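Local coordinates for protein putative tagatose-6-phosphate ketose/aldose isomerase (Escherichia coli, PDB 3C3J) that is a putative sugar isomerase of the SIS (sugar isomerase) family, built from two SIS domains and packed as a two-chain assembly, at residues 217-225 with 305-313; 169-177 with 241-249. All coordinates share one frame; numbering follows the deposited sequence.

Contact 1 (217-225 with 305-313)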
loop_
_atom_site.group_PDB
_atom_site.type_symbol
_atom_site.label_atom_id
_atom_site.label_comp_id
_atom_site.label_asym_id
_atom_site.label_seq_id
_atom_site.Cartn_x
_atom_site.Cartn_y
_atom_site.Cartn_z
ATOM N N GLY A 217 -3.672 -21.144 -20.869
ATOM C CA GLY A 217 -4.133 -20.203 -19.862
ATOM C C GLY A 217 -3.193 -19.992 -18.686
ATOM O O GLY A 217 -3.608 -19.410 -17.697
ATOM N N VAL A 218 -1.960 -20.503 -18.791
ATOM C CA VAL A 218 -0.839 -20.222 -17.858
ATOM C C VAL A 218 -0.912 -20.897 -16.483
ATOM O O VAL A 218 -0.047 -21.720 -16.158
ATOM C CB VAL A 218 -0.609 -18.698 -17.672
ATOM C CG1 VAL A 218 0.723 -18.458 -16.924
ATOM C CG2 VAL A 218 -0.615 -18.000 -19.049
ATOM N N PHE A 219 -1.875 -20.493 -15.655
ATOM C CA PHE A 219 -2.207 -21.230 -14.440
ATOM C C PHE A 219 -3.394 -22.163 -14.722
ATOM O O PHE A 219 -3.630 -23.084 -13.942
ATOM C CB PHE A 219 -2.552 -20.307 -13.268
ATOM C CG PHE A 219 -1.511 -19.237 -12.996
ATOM C CD1 PHE A 219 -0.166 -19.529 -13.044
ATOM C CD2 PHE A 219 -1.893 -17.946 -12.668
ATOM C CE1 PHE A 219 0.798 -18.547 -12.803
ATOM C CE2 PHE A 219 -0.920 -16.944 -12.440
ATOM C CZ PHE A 219 0.403 -17.261 -12.505
ATOM N N GLY A 220 -4.143 -21.911 -15.803
ATOM C CA GLY A 220 -5.256 -22.787 -16.208
ATOM C C GLY A 220 -6.599 -22.102 -16.135
ATOM O O GLY A 220 -6.677 -20.899 -15.899
ATOM N N TYR A 221 -7.667 -22.875 -16.340
ATOM C CA TYR A 221 -9.033 -22.340 -16.386
ATOM C C TYR A 221 -9.994 -22.918 -15.332
ATOM O O TYR A 221 -11.198 -23.063 -15.588
ATOM C CB TYR A 221 -9.625 -22.539 -17.779
ATOM C CG TYR A 221 -8.796 -21.920 -18.895
ATOM C CD1 TYR A 221 -8.649 -20.535 -18.994
ATOM C CD2 TYR A 221 -8.190 -22.718 -19.868
ATOM C CE1 TYR A 221 -7.913 -19.964 -20.019
ATOM C CE2 TYR A 221 -7.449 -22.167 -20.880
ATOM C CZ TYR A 221 -7.313 -20.785 -20.960
ATOM O OH TYR A 221 -6.592 -20.221 -21.969
ATOM N N ALA A 222 -9.486 -23.213 -14.148
ATOM C CA ALA A 222 -10.323 -23.678 -13.040
ATOM C C ALA A 222 -11.322 -22.607 -12.604
ATOM O O ALA A 222 -11.108 -21.416 -12.823
ATOM C CB ALA A 222 -9.456 -24.131 -11.859
ATOM N N PRO A 223 -12.433 -23.021 -11.981
ATOM C CA PRO A 223 -13.476 -22.068 -11.638
ATOM C C PRO A 223 -13.186 -21.278 -10.336
ATOM O O PRO A 223 -14.040 -21.162 -9.456
ATOM C CB PRO A 223 -14.701 -22.962 -11.506
ATOM C CG PRO A 223 -14.139 -24.283 -11.011
ATOM C CD PRO A 223 -12.785 -24.407 -11.610
ATOM N N TRP A 224 -11.991 -20.713 -10.233
ATOM C CA TRP A 224 -11.688 -19.853 -9.094
ATOM C C TRP A 224 -12.503 -18.558 -9.175
ATOM O O TRP A 224 -12.850 -18.096 -10.270
ATOM C CB TRP A 224 -10.181 -19.559 -8.985
ATOM C CG TRP A 224 -9.482 -19.523 -10.278
ATOM C CD1 TRP A 224 -9.743 -18.697 -11.320
ATOM C CD2 TRP A 224 -8.427 -20.380 -10.693
ATOM N NE1 TRP A 224 -8.908 -18.969 -12.358
ATOM C CE2 TRP A 224 -8.083 -20.001 -12.002
ATOM C CE3 TRP A 224 -7.730 -21.423 -10.082
ATOM C CZ2 TRP A 224 -7.073 -20.623 -12.719
ATOM C CZ3 TRP A 224 -6.728 -22.053 -10.795
ATOM C CH2 TRP A 224 -6.411 -21.654 -12.098
ATOM N N LYS A 225 -12.829 -18.022 -8.003
ATOM C CA LYS A 225 -13.550 -16.765 -7.830
ATOM C C LYS A 225 -12.674 -15.668 -7.201
ATOM O O LYS A 225 -13.048 -14.486 -7.187
ATOM C CB LYS A 225 -14.714 -16.980 -6.876
ATOM C CG LYS A 225 -15.743 -17.999 -7.368
ATOM C CD LYS A 225 -16.685 -17.398 -8.375
ATOM C CE LYS A 225 -17.943 -18.287 -8.548
ATOM N NZ LYS A 225 -18.655 -18.517 -7.247
ATOM N N ALA A 305 -7.128 -23.472 -0.046
ATOM C CA ALA A 305 -7.255 -22.838 -1.356
ATOM C C ALA A 305 -7.626 -23.870 -2.424
ATOM O O ALA A 305 -7.294 -25.051 -2.292
ATOM C CB ALA A 305 -5.953 -22.141 -1.737
HETATM N N MSE A 306 -8.306 -23.425 -3.477
HETATM C CA MSE A 306 -8.496 -24.256 -4.663
HETATM C C MSE A 306 -7.163 -24.688 -5.229
HETATM O O MSE A 306 -7.016 -25.829 -5.654
HETATM C CB MSE A 306 -9.271 -23.505 -5.740
HETATM C CG MSE A 306 -9.554 -24.314 -7.021
HETATM SE SE MSE A 306 -10.797 -23.354 -8.235
HETATM C CE MSE A 306 -12.516 -23.942 -7.446
ATOM N N ARG A 307 -6.197 -23.760 -5.259
ATOM C CA ARG A 307 -4.857 -24.033 -5.781
ATOM C C ARG A 307 -3.846 -23.044 -5.209
ATOM O O ARG A 307 -4.163 -21.858 -5.090
ATOM C CB ARG A 307 -4.842 -23.940 -7.316
ATOM C CG ARG A 307 -3.619 -24.594 -7.952
ATOM C CD ARG A 307 -3.747 -24.759 -9.456
ATOM N NE ARG A 307 -4.912 -25.578 -9.808
ATOM C CZ ARG A 307 -5.430 -25.703 -11.030
ATOM N NH1 ARG A 307 -4.883 -25.081 -12.072
ATOM N NH2 ARG A 307 -6.509 -26.468 -11.217
ATOM N N VAL A 308 -2.653 -23.542 -4.874
ATOM C CA VAL A 308 -1.519 -22.725 -4.436
ATOM C C VAL A 308 -0.376 -22.976 -5.408
ATOM O O VAL A 308 0.085 -24.107 -5.542
ATOM C CB VAL A 308 -1.052 -23.034 -3.007
ATOM C CG1 VAL A 308 0.158 -22.107 -2.599
ATOM C CG2 VAL A 308 -2.222 -22.878 -1.997
ATOM N N ILE A 309 0.066 -21.921 -6.105
ATOM C CA ILE A 309 1.143 -22.013 -7.098
ATOM C C ILE A 309 2.326 -21.181 -6.613
ATOM O O ILE A 309 2.168 -20.013 -6.320
ATOM C CB ILE A 309 0.700 -21.477 -8.486
ATOM C CG1 ILE A 309 -0.492 -22.250 -9.030
ATOM C CG2 ILE A 309 1.839 -21.502 -9.509
ATOM C CD1 ILE A 309 -0.968 -21.715 -10.366
ATOM N N ALA A 310 3.486 -21.815 -6.506
ATOM C CA ALA A 310 4.747 -21.146 -6.233
ATOM C C ALA A 310 5.465 -20.947 -7.555
ATOM O O ALA A 310 5.608 -21.900 -8.342
ATOM C CB ALA A 310 5.600 -21.972 -5.321
ATOM N N ILE A 311 5.938 -19.725 -7.789
ATOM C CA ILE A 311 6.830 -19.431 -8.905
ATOM C C ILE A 311 8.210 -19.095 -8.328
ATOM O O ILE A 311 8.332 -18.190 -7.508
ATOM C CB ILE A 311 6.298 -18.284 -9.807
ATOM C CG1 ILE A 311 4.839 -18.544 -10.218
ATOM C CG2 ILE A 311 7.169 -18.129 -11.041
ATOM C CD1 ILE A 311 4.208 -17.416 -11.038
ATOM N N ALA A 312 9.235 -19.862 -8.715
ATOM C CA ALA A 312 10.571 -19.721 -8.132
ATOM C C ALA A 312 11.693 -20.073 -9.096
ATOM O O ALA A 312 11.513 -20.896 -9.996
ATOM C CB ALA A 312 10.698 -20.564 -6.854
ATOM N N ALA A 313 12.863 -19.474 -8.855
ATOM C CA ALA A 313 14.088 -19.798 -9.579
ATOM C C ALA A 313 14.631 -21.177 -9.206
ATOM O O ALA A 313 15.145 -21.870 -10.056
ATOM C CB ALA A 313 15.138 -18.759 -9.319
#
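M306, just ahead of strand 307-312, meets the turn A222-W224. Its CG stands anti to the backbone N (chi1 -178°) and the chain runs straight on to SE, carrying the selenium to 3.5 Å from W224 N. From there SE also touches A222 CB, and it approaches the indole obliquely, 5.2 Å from the centroid of the six-membered ring, a Met-aromatic contact. The bend at the last torsion sends CE across P223, 3.9 Å from its CG. P223 is the centre of an inverse gamma turn, and its ring carbon CG is the atom the methyl meets.

R307 is the polar member. Its chain runs out extended and bends at chi3 (-59°), setting the guanidinium nearly perpendicular to the indole, the two planes 79° apart. W224 CZ3 lies over one guanidinium face, offset toward its rim, while NH1 sits at the indole edge, 3.8 Å from CH2. The same NH1 comes within 3.0 Å of F219 O, which lies at the guanidinium edge, in its plane; NH2 reaches A222 CB.

Further along, I309 and I311 point, like R307, toward the loop, and both end on F219. I309 CD1 lies 3.5 Å from F219 CD1 and also touches F219 CB, whereas I311 CD1 meets the far part of the ring, 4.0 Å from F219 CE1. L277 on the adjacent strand 276-281 touches both F219 and I309, and F349 of helix 335-356 meets the F219 ring, so the phenyl belongs to the layer between sheet and helix in this SIS domain.

The chemistry thus grades from a buried hydrocarbon patch at F219 to a more accessible end, where the selenium and the arginine cover the loop leading into strand 226-231 and the cation lies close to a backbone carbonyl.

Contact 2 (169-177 with 241-249); sequences GFAMTSSIT and ESALKVLEL
This is a largely buried contact, part direct packing and part water-bridged, between the two SIS domains: the loop leading into helix 174-187, from the first, lies against the C-terminal part of helix 235-249, from the second. A171 provides the apolar part of the contact. Its CB points at the helix and touches L249 CD2 at 3.6 Å, with the K245 chain and E248 OE1 also beside it. F170 borders the patch edge-on, its CE2 lying 3.8 Å from E248 CB and the ring plane tilted 52° from the carboxylate.

The polar centre is K245. Bends at chi2 and chi4 fold its chain back between two acids one turn away, and NZ makes salt bridges to both. The bond to E241 OE2 is short, 2.6 Å, and arrives on the syn side of the carboxylate; the one to E248 OE1 is weak.

Two waters carry this network across to the loop backbone. Water 1 donates to M172 O at 2.9 Å and to E241 OE2 at 2.7 Å. Water 2 accepts from M172 N and from K245 NZ at 2.9 Å, and gives a proton to E248 OE1. T63 of helix 63-79 bonds to the other oxygen of E241, while H266, G267 and P268 of the second subunit pack on L244, E248 and L247.

Both backbone polar groups of M172 are therefore satisfied through water. The lysine and both acids are tied to one another within the helix, and the two waters link this network to the loop backbone, beside the direct packing of A171 and F170.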
loop_
_atom_site.group_PDB
_atom_site.type_symbol
_atom_site.label_atom_id
_atom_site.label_comp_id
_atom_site.label_asym_id
_atom_site.label_seq_id
_atom_site.Cartn_x
_atom_site.Cartn_y
_atom_site.Cartn_z
ATOM N N GLY A 169 -3.617 -1.478 -25.849
ATOM C CA GLY A 169 -4.445 -2.178 -24.861
ATOM C C GLY A 169 -4.766 -1.289 -23.677
ATOM O O GLY A 169 -3.914 -0.503 -23.237
ATOM N N PHE A 170 -6.007 -1.388 -23.194
ATOM C CA PHE A 170 -6.463 -0.763 -21.950
ATOM C C PHE A 170 -5.473 -0.999 -20.789
ATOM O O PHE A 170 -5.086 -0.076 -20.069
ATOM C CB PHE A 170 -7.835 -1.381 -21.580
ATOM C CG PHE A 170 -8.336 -0.999 -20.231
ATOM C CD1 PHE A 170 -8.751 0.294 -19.985
ATOM C CD2 PHE A 170 -8.418 -1.935 -19.204
ATOM C CE1 PHE A 170 -9.223 0.656 -18.728
ATOM C CE2 PHE A 170 -8.886 -1.587 -17.959
ATOM C CZ PHE A 170 -9.287 -0.299 -17.713
ATOM N N ALA A 171 -5.119 -2.262 -20.610
ATOM C CA ALA A 171 -4.227 -2.707 -19.557
ATOM C C ALA A 171 -2.778 -2.525 -20.011
ATOM O O ALA A 171 -2.375 -3.085 -21.030
ATOM C CB ALA A 171 -4.507 -4.153 -19.236
HETATM N N MSE A 172 -1.998 -1.779 -19.234
HETATM C CA MSE A 172 -0.595 -1.516 -19.553
HETATM C C MSE A 172 0.241 -2.767 -19.348
HETATM O O MSE A 172 0.098 -3.446 -18.340
HETATM C CB MSE A 172 -0.047 -0.417 -18.658
HETATM C CG MSE A 172 -0.634 0.956 -18.887
HETATM SE SE MSE A 172 0.037 2.192 -17.485
HETATM C CE MSE A 172 1.976 2.185 -17.862
ATOM N N THR A 173 1.101 -3.072 -20.308
ATOM C CA THR A 173 2.029 -4.205 -20.208
ATOM C C THR A 173 3.443 -3.701 -20.546
ATOM O O THR A 173 4.250 -3.404 -19.626
ATOM C CB THR A 173 1.582 -5.395 -21.110
ATOM O OG1 THR A 173 1.539 -5.007 -22.490
ATOM C CG2 THR A 173 0.195 -5.918 -20.671
ATOM N N SER A 174 3.757 -3.586 -21.834
ATOM C CA SER A 174 5.119 -3.139 -22.219
ATOM C C SER A 174 5.451 -1.719 -21.761
ATOM O O SER A 174 6.622 -1.401 -21.557
ATOM C CB SER A 174 5.380 -3.273 -23.733
ATOM O OG SER A 174 4.677 -2.319 -24.509
ATOM N N SER A 175 4.450 -0.859 -21.602
ATOM C CA SER A 175 4.703 0.514 -21.116
ATOM C C SER A 175 5.292 0.454 -19.686
ATOM O O SER A 175 6.391 0.965 -19.431
ATOM C CB SER A 175 3.431 1.358 -21.170
ATOM O OG SER A 175 2.359 0.705 -20.522
ATOM N N ILE A 176 4.599 -0.235 -18.790
ATOM C CA ILE A 176 5.044 -0.341 -17.411
ATOM C C ILE A 176 6.423 -1.029 -17.297
ATOM O O ILE A 176 7.321 -0.499 -16.670
ATOM C CB ILE A 176 3.983 -0.980 -16.450
ATOM C CG1 ILE A 176 4.556 -1.102 -15.027
ATOM C CG2 ILE A 176 3.496 -2.349 -16.903
ATOM C CD1 ILE A 176 5.335 -2.333 -14.736
ATOM N N THR A 177 6.595 -2.196 -17.900
ATOM C CA THR A 177 7.872 -2.904 -17.769
ATOM C C THR A 177 9.037 -2.119 -18.407
ATOM O O THR A 177 10.152 -2.081 -17.847
ATOM C CB THR A 177 7.788 -4.353 -18.282
ATOM O OG1 THR A 177 7.440 -4.351 -19.681
ATOM C CG2 THR A 177 6.775 -5.176 -17.403
ATOM N N GLU A 241 0.355 -5.177 -9.094
ATOM C CA GLU A 241 0.147 -5.058 -10.546
ATOM C C GLU A 241 -0.533 -6.303 -11.141
ATOM O O GLU A 241 -1.413 -6.191 -12.013
ATOM C CB GLU A 241 1.504 -4.826 -11.224
ATOM C CG GLU A 241 1.534 -4.843 -12.761
ATOM C CD GLU A 241 0.439 -4.016 -13.442
ATOM O OE1 GLU A 241 -0.198 -3.142 -12.788
ATOM O OE2 GLU A 241 0.244 -4.234 -14.662
ATOM N N SER A 242 -0.076 -7.478 -10.705
ATOM C CA SER A 242 -0.637 -8.750 -11.128
ATOM C C SER A 242 -2.110 -8.844 -10.771
ATOM O O SER A 242 -2.929 -9.247 -11.598
ATOM C CB SER A 242 0.145 -9.904 -10.512
ATOM O OG SER A 242 1.479 -9.918 -10.964
ATOM N N ALA A 243 -2.451 -8.455 -9.550
ATOM C CA ALA A 243 -3.844 -8.471 -9.111
ATOM C C ALA A 243 -4.667 -7.493 -9.960
ATOM O O ALA A 243 -5.741 -7.837 -10.409
ATOM C CB ALA A 243 -3.942 -8.162 -7.616
ATOM N N LEU A 244 -4.155 -6.277 -10.189
ATOM C CA LEU A 244 -4.923 -5.290 -10.938
ATOM C C LEU A 244 -5.184 -5.757 -12.388
ATOM O O LEU A 244 -6.274 -5.537 -12.932
ATOM C CB LEU A 244 -4.214 -3.939 -10.942
ATOM C CG LEU A 244 -5.022 -2.831 -11.622
ATOM C CD1 LEU A 244 -6.420 -2.694 -10.985
ATOM C CD2 LEU A 244 -4.225 -1.527 -11.594
ATOM N N LYS A 245 -4.200 -6.398 -13.013
ATOM C CA LYS A 245 -4.383 -6.919 -14.368
ATOM C C LYS A 245 -5.568 -7.886 -14.467
ATOM O O LYS A 245 -6.381 -7.764 -15.379
ATOM C CB LYS A 245 -3.121 -7.617 -14.888
ATOM C CG LYS A 245 -2.080 -6.690 -15.430
ATOM C CD LYS A 245 -2.566 -6.076 -16.703
ATOM C CE LYS A 245 -1.811 -4.833 -17.023
ATOM N NZ LYS A 245 -1.940 -3.707 -16.038
ATOM N N VAL A 246 -5.649 -8.825 -13.527
ATOM C CA VAL A 246 -6.759 -9.800 -13.448
ATOM C C VAL A 246 -8.082 -9.104 -13.313
ATOM O O VAL A 246 -9.076 -9.440 -13.964
ATOM C CB VAL A 246 -6.655 -10.653 -12.144
ATOM C CG1 VAL A 246 -8.021 -11.343 -11.800
ATOM C CG2 VAL A 246 -5.553 -11.615 -12.266
ATOM N N LEU A 247 -8.095 -8.130 -12.424
ATOM C CA LEU A 247 -9.295 -7.406 -12.124
ATOM C C LEU A 247 -9.750 -6.637 -13.365
ATOM O O LEU A 247 -10.900 -6.755 -13.770
ATOM C CB LEU A 247 -9.040 -6.487 -10.953
ATOM C CG LEU A 247 -10.243 -6.005 -10.206
ATOM C CD1 LEU A 247 -10.912 -7.124 -9.387
ATOM C CD2 LEU A 247 -9.734 -4.844 -9.318
ATOM N N GLU A 248 -8.830 -5.903 -13.985
ATOM C CA GLU A 248 -9.130 -5.113 -15.180
ATOM C C GLU A 248 -9.648 -5.988 -16.319
ATOM O O GLU A 248 -10.722 -5.740 -16.896
ATOM C CB GLU A 248 -7.862 -4.426 -15.681
ATOM C CG GLU A 248 -7.461 -3.267 -14.882
ATOM C CD GLU A 248 -6.216 -2.610 -15.394
ATOM O OE1 GLU A 248 -5.361 -3.266 -16.041
ATOM O OE2 GLU A 248 -6.079 -1.411 -15.116
ATOM N N LEU A 249 -8.857 -6.994 -16.670
ATOM C CA LEU A 249 -9.119 -7.742 -17.898
ATOM C C LEU A 249 -10.344 -8.666 -17.770
ATOM O O LEU A 249 -10.978 -9.017 -18.786
ATOM C CB LEU A 249 -7.863 -8.491 -18.343
ATOM C CG LEU A 249 -6.709 -7.584 -18.794
ATOM C CD1 LEU A 249 -5.536 -8.402 -19.257
ATOM C CD2 LEU A 249 -7.128 -6.578 -19.894
HETATM O O HOH W 1 1.601 -5.289 -16.724
HETATM O O HOH W 2 -3.031 -1.095 -16.422
#

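From the N terminus, the chain first passes 169-177, at the start of helix 174-187, then 217-225, in the loop before strand 226-231. Next comes 241-249, which closes the 63-residue loop of contact 2, and finally 305-313, which closes the 79-residue loop of contact 1. The two spans cross, since 217-225 falls inside the loop of contact 2 and 241-249 inside that of contact 1. Contact 1 ties the loop before the second sheet to strand 307-312 of that sheet, within one domain; contact 2 joins the domains. Their centres lie about 18 Å apart and their nearest atoms about 7 Å, with no touch between them, and strand 226-231 connects 217-225 onward to helix 235-249.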